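Local coordinates for putative diflavin flavoprotein A 3 (Nostoc sp., PDB 3FNI), which probably transfers electrons from NADH to oxygen, reducing it to water, with this chain forming its flavodoxin-like domain, at residues A24-I29 and V34-V39; G59-M64 and T141-W146. All blocks are in the same frame, centred on the assembly; numbering follows the deposited sequence.

Contact 1. Residues A24-I29 and V34-V39; sequences AIINGI and VGVDVV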
ATOM      1  N   ALA A  24      -5.066  -5.709   8.868  1.00 16.73           N
ATOM      2  CA  ALA A  24      -5.798  -6.833   8.299  1.00 18.72           C
ATOM      3  C   ALA A  24      -5.130  -7.279   7.004  1.00 18.35           C
ATOM      4  O   ALA A  24      -4.930  -8.471   6.775  1.00 17.74           O
ATOM      5  CB  ALA A  24      -7.256  -6.429   8.036  1.00 20.38           C
ATOM      6  N   ILE A  25      -4.804  -6.309   6.154  1.00 25.01           N
ATOM      7  CA  ILE A  25      -4.143  -6.581   4.884  1.00 19.37           C
ATOM      8  C   ILE A  25      -2.804  -7.249   5.176  1.00 23.22           C
ATOM      9  O   ILE A  25      -2.443  -8.258   4.565  1.00 20.08           O
ATOM     10  CB  ILE A  25      -3.901  -5.273   4.097  1.00 22.73           C
ATOM     11  CG1 ILE A  25      -5.241  -4.562   3.872  1.00 21.48           C
ATOM     12  CG2 ILE A  25      -3.224  -5.575   2.761  1.00 15.53           C
ATOM     13  CD1 ILE A  25      -5.122  -3.169   3.314  1.00 24.85           C
ATOM     14  N   ILE A  26      -2.064  -6.696   6.127  1.00 18.98           N
ATOM     15  CA  ILE A  26      -0.772  -7.277   6.457  1.00 19.80           C
ATOM     16  C   ILE A  26      -0.909  -8.738   6.901  1.00 21.54           C
ATOM     17  O   ILE A  26      -0.093  -9.572   6.510  1.00 12.89           O
ATOM     18  CB  ILE A  26      -0.061  -6.463   7.550  1.00 15.00           C
ATOM     19  CG1 ILE A  26       0.294  -5.077   7.000  1.00 17.99           C
ATOM     20  CG2 ILE A  26       1.181  -7.180   8.005  1.00 10.34           C
ATOM     21  CD1 ILE A  26       0.898  -4.138   8.024  1.00  5.02           C
ATOM     22  N   ASN A  27      -1.933  -9.034   7.714  1.00 16.66           N
ATOM     23  CA  ASN A  27      -2.189 -10.393   8.209  1.00 15.12           C
ATOM     24  C   ASN A  27      -2.421 -11.365   7.050  1.00 19.91           C
ATOM     25  O   ASN A  27      -2.029 -12.538   7.109  1.00 14.96           O
ATOM     26  CB  ASN A  27      -3.407 -10.409   9.140  1.00 13.54           C
ATOM     27  CG  ASN A  27      -3.140  -9.736  10.483  1.00 14.93           C
ATOM     28  OD1 ASN A  27      -4.072  -9.437  11.230  1.00 20.75           O
ATOM     29  ND2 ASN A  27      -1.871  -9.502  10.796  1.00 14.15           N
ATOM     30  N   GLY A  28      -3.071 -10.867   6.003  1.00 10.05           N
ATOM     31  CA  GLY A  28      -3.320 -11.677   4.832  1.00 16.11           C
ATOM     32  C   GLY A  28      -2.014 -11.917   4.098  1.00 20.15           C
ATOM     33  O   GLY A  28      -1.801 -12.991   3.529  1.00 18.93           O
ATOM     34  N   ILE A  29      -1.136 -10.916   4.111  1.00 16.38           N
ATOM     35  CA  ILE A  29       0.168 -11.024   3.453  1.00 21.70           C
ATOM     36  C   ILE A  29       1.020 -12.049   4.183  1.00 19.90           C
ATOM     37  O   ILE A  29       1.654 -12.907   3.567  1.00 23.45           O
ATOM     38  CB  ILE A  29       0.933  -9.674   3.456  1.00 16.56           C
ATOM     39  CG1 ILE A  29       0.218  -8.664   2.563  1.00 16.48           C
ATOM     40  CG2 ILE A  29       2.372  -9.880   2.965  1.00 14.94           C
ATOM     41  CD1 ILE A  29       0.803  -7.277   2.627  1.00 13.58           C
ATOM     42  N   VAL A  34       5.240 -13.993   2.931  1.00 19.61           N
ATOM     43  CA  VAL A  34       5.934 -12.864   2.317  1.00 17.22           C
ATOM     44  C   VAL A  34       6.149 -11.771   3.368  1.00 19.68           C
ATOM     45  O   VAL A  34       5.255 -11.481   4.166  1.00 21.96           O
ATOM     46  CB  VAL A  34       5.126 -12.294   1.120  1.00 16.95           C
ATOM     47  CG1 VAL A  34       5.746 -10.990   0.622  1.00  8.22           C
ATOM     48  CG2 VAL A  34       5.094 -13.311  -0.001  1.00 16.38           C
ATOM     49  N   GLY A  35       7.341 -11.180   3.372  1.00 18.43           N
ATOM     50  CA  GLY A  35       7.656 -10.142   4.338  1.00 10.07           C
ATOM     51  C   GLY A  35       6.945  -8.825   4.085  1.00 16.97           C
ATOM     52  O   GLY A  35       6.292  -8.654   3.061  1.00 17.49           O
ATOM     53  N   VAL A  36       7.078  -7.884   5.014  1.00 18.66           N
ATOM     54  CA  VAL A  36       6.429  -6.590   4.864  1.00 22.62           C
ATOM     55  C   VAL A  36       7.190  -5.467   5.575  1.00 16.24           C
ATOM     56  O   VAL A  36       7.783  -5.684   6.632  1.00 13.63           O
ATOM     57  CB  VAL A  36       4.978  -6.651   5.414  1.00 29.81           C
ATOM     58  CG1 VAL A  36       5.000  -6.930   6.899  1.00 33.60           C
ATOM     59  CG2 VAL A  36       4.250  -5.363   5.124  1.00 35.04           C
ATOM     60  N   ASP A  37       7.192  -4.280   4.972  1.00 12.48           N
ATOM     61  CA  ASP A  37       7.841  -3.112   5.558  1.00 13.34           C
ATOM     62  C   ASP A  37       6.797  -2.006   5.674  1.00 14.55           C
ATOM     63  O   ASP A  37       6.194  -1.594   4.682  1.00 21.24           O
ATOM     64  CB  ASP A  37       9.025  -2.636   4.702  1.00 17.06           C
ATOM     65  CG  ASP A  37      10.192  -3.620   4.710  1.00 27.30           C
ATOM     66  OD1 ASP A  37      10.142  -4.627   3.973  1.00 25.00           O
ATOM     67  OD2 ASP A  37      11.158  -3.396   5.463  1.00 28.00           O
ATOM     68  N   VAL A  38       6.582  -1.531   6.892  1.00 10.90           N
ATOM     69  CA  VAL A  38       5.586  -0.498   7.129  1.00 15.51           C
ATOM     70  C   VAL A  38       6.208   0.887   7.271  1.00 22.57           C
ATOM     71  O   VAL A  38       7.180   1.084   8.008  1.00 17.77           O
ATOM     72  CB  VAL A  38       4.767  -0.808   8.400  1.00 15.22           C
ATOM     73  CG1 VAL A  38       3.583   0.133   8.501  1.00 16.55           C
ATOM     74  CG2 VAL A  38       4.300  -2.255   8.374  1.00 18.85           C
ATOM     75  N   VAL A  39       5.626   1.847   6.565  1.00 18.57           N
ATOM     76  CA  VAL A  39       6.106   3.213   6.595  1.00 16.34           C
ATOM     77  C   VAL A  39       4.958   4.167   6.895  1.00 17.00           C
ATOM     78  O   VAL A  39       3.911   4.109   6.255  1.00 22.80           O
ATOM     79  CB  VAL A  39       6.744   3.590   5.241  1.00 22.21           C
ATOM     80  CG1 VAL A  39       7.270   5.014   5.281  1.00 10.21           C
ATOM     81  CG2 VAL A  39       7.867   2.623   4.918  1.00 18.64           C
TER

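Contact 2. Residues G59-M64 and T141-W146; sequences GLVIGM and TDLGQW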
ATOM      1  N   GLY A  59       5.876  -5.873  -3.930  1.00 13.44           N
ATOM      2  CA  GLY A  59       4.483  -5.462  -3.838  1.00 15.18           C
ATOM      3  C   GLY A  59       4.303  -4.164  -3.062  1.00 16.12           C
ATOM      4  O   GLY A  59       5.166  -3.788  -2.271  1.00 13.47           O
ATOM      5  N   LEU A  60       3.184  -3.476  -3.281  1.00 17.51           N
ATOM      6  CA  LEU A  60       2.924  -2.214  -2.592  1.00 17.87           C
ATOM      7  C   LEU A  60       1.472  -2.043  -2.147  1.00 19.54           C
ATOM      8  O   LEU A  60       0.538  -2.467  -2.826  1.00 15.50           O
ATOM      9  CB  LEU A  60       3.322  -1.040  -3.489  1.00 27.62           C
ATOM     10  CG  LEU A  60       4.772  -1.032  -3.980  1.00 28.80           C
ATOM     11  CD1 LEU A  60       4.911  -0.083  -5.148  1.00 24.59           C
ATOM     12  CD2 LEU A  60       5.699  -0.644  -2.841  1.00 28.98           C
ATOM     13  N   VAL A  61       1.294  -1.421  -0.989  1.00 15.84           N
ATOM     14  CA  VAL A  61      -0.030  -1.176  -0.459  1.00 13.95           C
ATOM     15  C   VAL A  61      -0.019   0.251   0.050  1.00 23.95           C
ATOM     16  O   VAL A  61       0.829   0.626   0.863  1.00 18.43           O
ATOM     17  CB  VAL A  61      -0.371  -2.157   0.677  1.00 16.86           C
ATOM     18  CG1 VAL A  61      -1.792  -1.919   1.180  1.00  5.80           C
ATOM     19  CG2 VAL A  61      -0.227  -3.587   0.169  1.00 18.36           C
ATOM     20  N   ILE A  62      -0.959   1.047  -0.453  1.00 29.57           N
ATOM     21  CA  ILE A  62      -1.052   2.448  -0.080  1.00 26.83           C
ATOM     22  C   ILE A  62      -2.376   2.807   0.579  1.00 24.46           C
ATOM     23  O   ILE A  62      -3.439   2.369   0.146  1.00 12.97           O
ATOM     24  CB  ILE A  62      -0.868   3.360  -1.313  1.00 23.74           C
ATOM     25  CG1 ILE A  62       0.387   2.952  -2.089  1.00 24.09           C
ATOM     26  CG2 ILE A  62      -0.780   4.817  -0.870  1.00 17.82           C
ATOM     27  CD1 ILE A  62       1.650   2.948  -1.271  1.00 34.65           C
ATOM     28  N   GLY A  63      -2.287   3.605   1.640  1.00 20.79           N
ATOM     29  CA  GLY A  63      -3.471   4.059   2.346  1.00 19.17           C
ATOM     30  C   GLY A  63      -3.612   5.538   2.042  1.00 19.06           C
ATOM     31  O   GLY A  63      -2.613   6.250   1.989  1.00 18.69           O
HETATM   32  N   MSE A  64      -4.836   6.009   1.828  1.00 14.64           N
HETATM   33  CA  MSE A  64      -5.049   7.415   1.515  1.00 16.72           C
HETATM   34  C   MSE A  64      -4.730   8.341   2.686  1.00 23.64           C
HETATM   35  O   MSE A  64      -4.923   7.988   3.851  1.00 23.86           O
HETATM   36  CB  MSE A  64      -6.491   7.644   1.055  1.00 17.86           C
HETATM   37  CG  MSE A  64      -6.894   6.820  -0.162  1.00 18.79           C
HETATM   38 SE   MSE A  64      -5.605   6.915  -1.611  1.00 34.35          SE
HETATM   39  CE  MSE A  64      -5.705   8.819  -1.965  1.00 11.99           C
ATOM     40  N   THR A 141      -3.707 -11.455   1.127  1.00 15.12           N
ATOM     41  CA  THR A 141      -3.322 -12.791   0.710  1.00 17.21           C
ATOM     42  C   THR A 141      -3.100 -12.815  -0.796  1.00 22.82           C
ATOM     43  O   THR A 141      -2.095 -13.335  -1.271  1.00 21.74           O
ATOM     44  CB  THR A 141      -4.415 -13.808   1.073  1.00 17.07           C
ATOM     45  OG1 THR A 141      -4.489 -13.934   2.496  1.00 15.65           O
ATOM     46  CG2 THR A 141      -4.120 -15.162   0.465  1.00 17.52           C
ATOM     47  N   ASP A 142      -4.047 -12.246  -1.540  1.00 18.26           N
ATOM     48  CA  ASP A 142      -3.958 -12.201  -2.992  1.00 20.13           C
ATOM     49  C   ASP A 142      -2.647 -11.593  -3.466  1.00 21.35           C
ATOM     50  O   ASP A 142      -2.001 -12.128  -4.362  1.00 20.43           O
ATOM     51  CB  ASP A 142      -5.125 -11.397  -3.573  1.00 23.46           C
ATOM     52  CG  ASP A 142      -6.409 -12.192  -3.637  1.00 26.17           C
ATOM     53  OD1 ASP A 142      -6.491 -13.252  -2.975  1.00 33.03           O
ATOM     54  OD2 ASP A 142      -7.344 -11.754  -4.344  1.00 32.56           O
ATOM     55  N   LEU A 143      -2.267 -10.468  -2.868  1.00 14.34           N
ATOM     56  CA  LEU A 143      -1.034  -9.790  -3.234  1.00 17.39           C
ATOM     57  C   LEU A 143       0.158 -10.640  -2.841  1.00 10.76           C
ATOM     58  O   LEU A 143       1.121 -10.751  -3.591  1.00 16.56           O
ATOM     59  CB  LEU A 143      -0.945  -8.428  -2.538  1.00  7.50           C
ATOM     60  CG  LEU A 143       0.318  -7.621  -2.865  1.00 13.60           C
ATOM     61  CD1 LEU A 143       0.420  -7.409  -4.379  1.00  1.17           C
ATOM     62  CD2 LEU A 143       0.285  -6.269  -2.124  1.00  9.46           C
ATOM     63  N   GLY A 144       0.084 -11.239  -1.655  1.00 23.32           N
ATOM     64  CA  GLY A 144       1.159 -12.091  -1.181  1.00 16.82           C
ATOM     65  C   GLY A 144       1.369 -13.268  -2.118  1.00 15.91           C
ATOM     66  O   GLY A 144       2.506 -13.670  -2.362  1.00 12.45           O
ATOM     67  N   GLN A 145       0.273 -13.816  -2.642  1.00  8.84           N
ATOM     68  CA  GLN A 145       0.351 -14.945  -3.564  1.00 15.48           C
ATOM     69  C   GLN A 145       0.934 -14.479  -4.891  1.00 18.75           C
ATOM     70  O   GLN A 145       1.723 -15.184  -5.514  1.00 18.94           O
ATOM     71  CB  GLN A 145      -1.035 -15.557  -3.795  1.00 17.64           C
ATOM     72  CG  GLN A 145      -1.672 -16.155  -2.541  1.00 24.70           C
ATOM     73  CD  GLN A 145      -3.000 -16.836  -2.823  1.00 23.82           C
ATOM     74  OE1 GLN A 145      -3.974 -16.192  -3.201  1.00 27.99           O
ATOM     75  NE2 GLN A 145      -3.038 -18.150  -2.645  1.00 29.99           N
ATOM     76  N   TRP A 146       0.538 -13.284  -5.318  1.00 15.04           N
ATOM     77  CA  TRP A 146       1.032 -12.727  -6.562  1.00 15.40           C
ATOM     78  C   TRP A 146       2.546 -12.539  -6.455  1.00 19.32           C
ATOM     79  O   TRP A 146       3.288 -12.910  -7.365  1.00 23.00           O
ATOM     80  CB  TRP A 146       0.350 -11.391  -6.846  1.00 14.06           C
ATOM     81  CG  TRP A 146       0.788 -10.763  -8.126  1.00 21.23           C
ATOM     82  CD1 TRP A 146       0.243 -10.950  -9.369  1.00 18.99           C
ATOM     83  CD2 TRP A 146       1.882  -9.853  -8.301  1.00 22.62           C
ATOM     84  NE1 TRP A 146       0.930 -10.208 -10.303  1.00 20.19           N
ATOM     85  CE2 TRP A 146       1.939  -9.526  -9.674  1.00 14.71           C
ATOM     86  CE3 TRP A 146       2.818  -9.280  -7.427  1.00 21.27           C
ATOM     87  CZ2 TRP A 146       2.896  -8.654 -10.195  1.00 21.09           C
ATOM     88  CZ3 TRP A 146       3.773  -8.412  -7.945  1.00 20.64           C
ATOM     89  CH2 TRP A 146       3.802  -8.107  -9.318  1.00 23.72           C
TER

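Contact 1. Residues A24-I29 and V34-V39
I26 meets V36 and V38 with two branches, and its torsions divide the work. With chi1 at -66°, CG2 stands anti to the backbone N and touches V36 CG1 at 4.0 Å; the other branch runs on extended (chi2 175°), carrying CD1 to 3.9 Å from V38 CG2. V36 answers with the methyl that sits between its own N and carbonyl carbon, while V38 offers the methyl beside its N. Each valine lies roughly perpendicular to the isoleucine.

One turn on, I29 has much the same shape, but here CG2 does all the touching. It rests 3.5 Å from V34 O and 4.1 Å from V34 CB, where the chain is entering the strand.

Over these short segments helix and strand run roughly antiparallel, at 155°, and their axes approach to 9.0 Å. This is the return half of the beta-alpha-beta unit 6-11, 18-31, 35-40. D37 points its CB away from the helix, and its carboxylate forms a salt bridge with R56 and a hydrogen bond with S6. I29 also packs on I7, and V36 on V9, of strand 6-11.

Hydrocarbon meets hydrocarbon, apart from the carbonyl oxygens of V34 and G35 beside I29 CG2, and no hydrogen bond links the segments. Shape and burial of hydrocarbon, not directional bonds, match helix to strand here, from buried I29 and V34 out to exposed V38.

Contact 2. Residues G59-M64 and T141-W146
L143 reaches down from the helix to V61 and the backbone of L60, and it carries nearly the whole contact. Its CB leaves the helix in the direction of the strand. A chi1 of -180° sets CG anti to the backbone N and sends the fork of the side chain out over the strand.

The two methyls then part. CD2 continues the extended line from CA and goes deepest: it comes to 3.6 Å from V61 CG2 and to 3.9 Å from L60 O, so a single methyl bears on both a side chain and the strand backbone. CD1 turns off at chi2 57°. Neither methyl closes on the glycine: L143 CD1 is 4.5 Å and L143 CD2 4.6 Å from G59 CA, beyond close contact.

V61 meets CD2 with the methyl beside its own N, and the two side chains lie alongside, pointing opposite ways. L60 contributes its carbonyl here, since its CB points to the other face of the sheet, where the side chain packs on V84 and V90. I7 of strand 6-11 touches both V61 and L143, and A118 also packs on the leucine.

All three touching residues are buried. A C-terminal helix laid over the central strand of a parallel five-stranded sheet of order 2-1-3-4-5 is the architecture of the flavodoxin-like fold.

From the N terminus, the chain runs through strand 6-11 into helix 18-31, then turns back along strand 35-40; contact 1 closes this short loop, with four residues between its segments. Contact 2 opens only afterwards, at strand 57-63, and closes a long excursion through the second half of the sheet when helix 130-152 returns. The two are in series, neither nested nor crossed. Their centres lie 8 Å apart on one sheet, and the helices meet directly: T141 OG1 is 3.0 Å from G28 O, a probable hydrogen bond. V34 CG2 packs against G144 O, and I25 on V61, tying together the turn into the edge strand, both helices and the central strand.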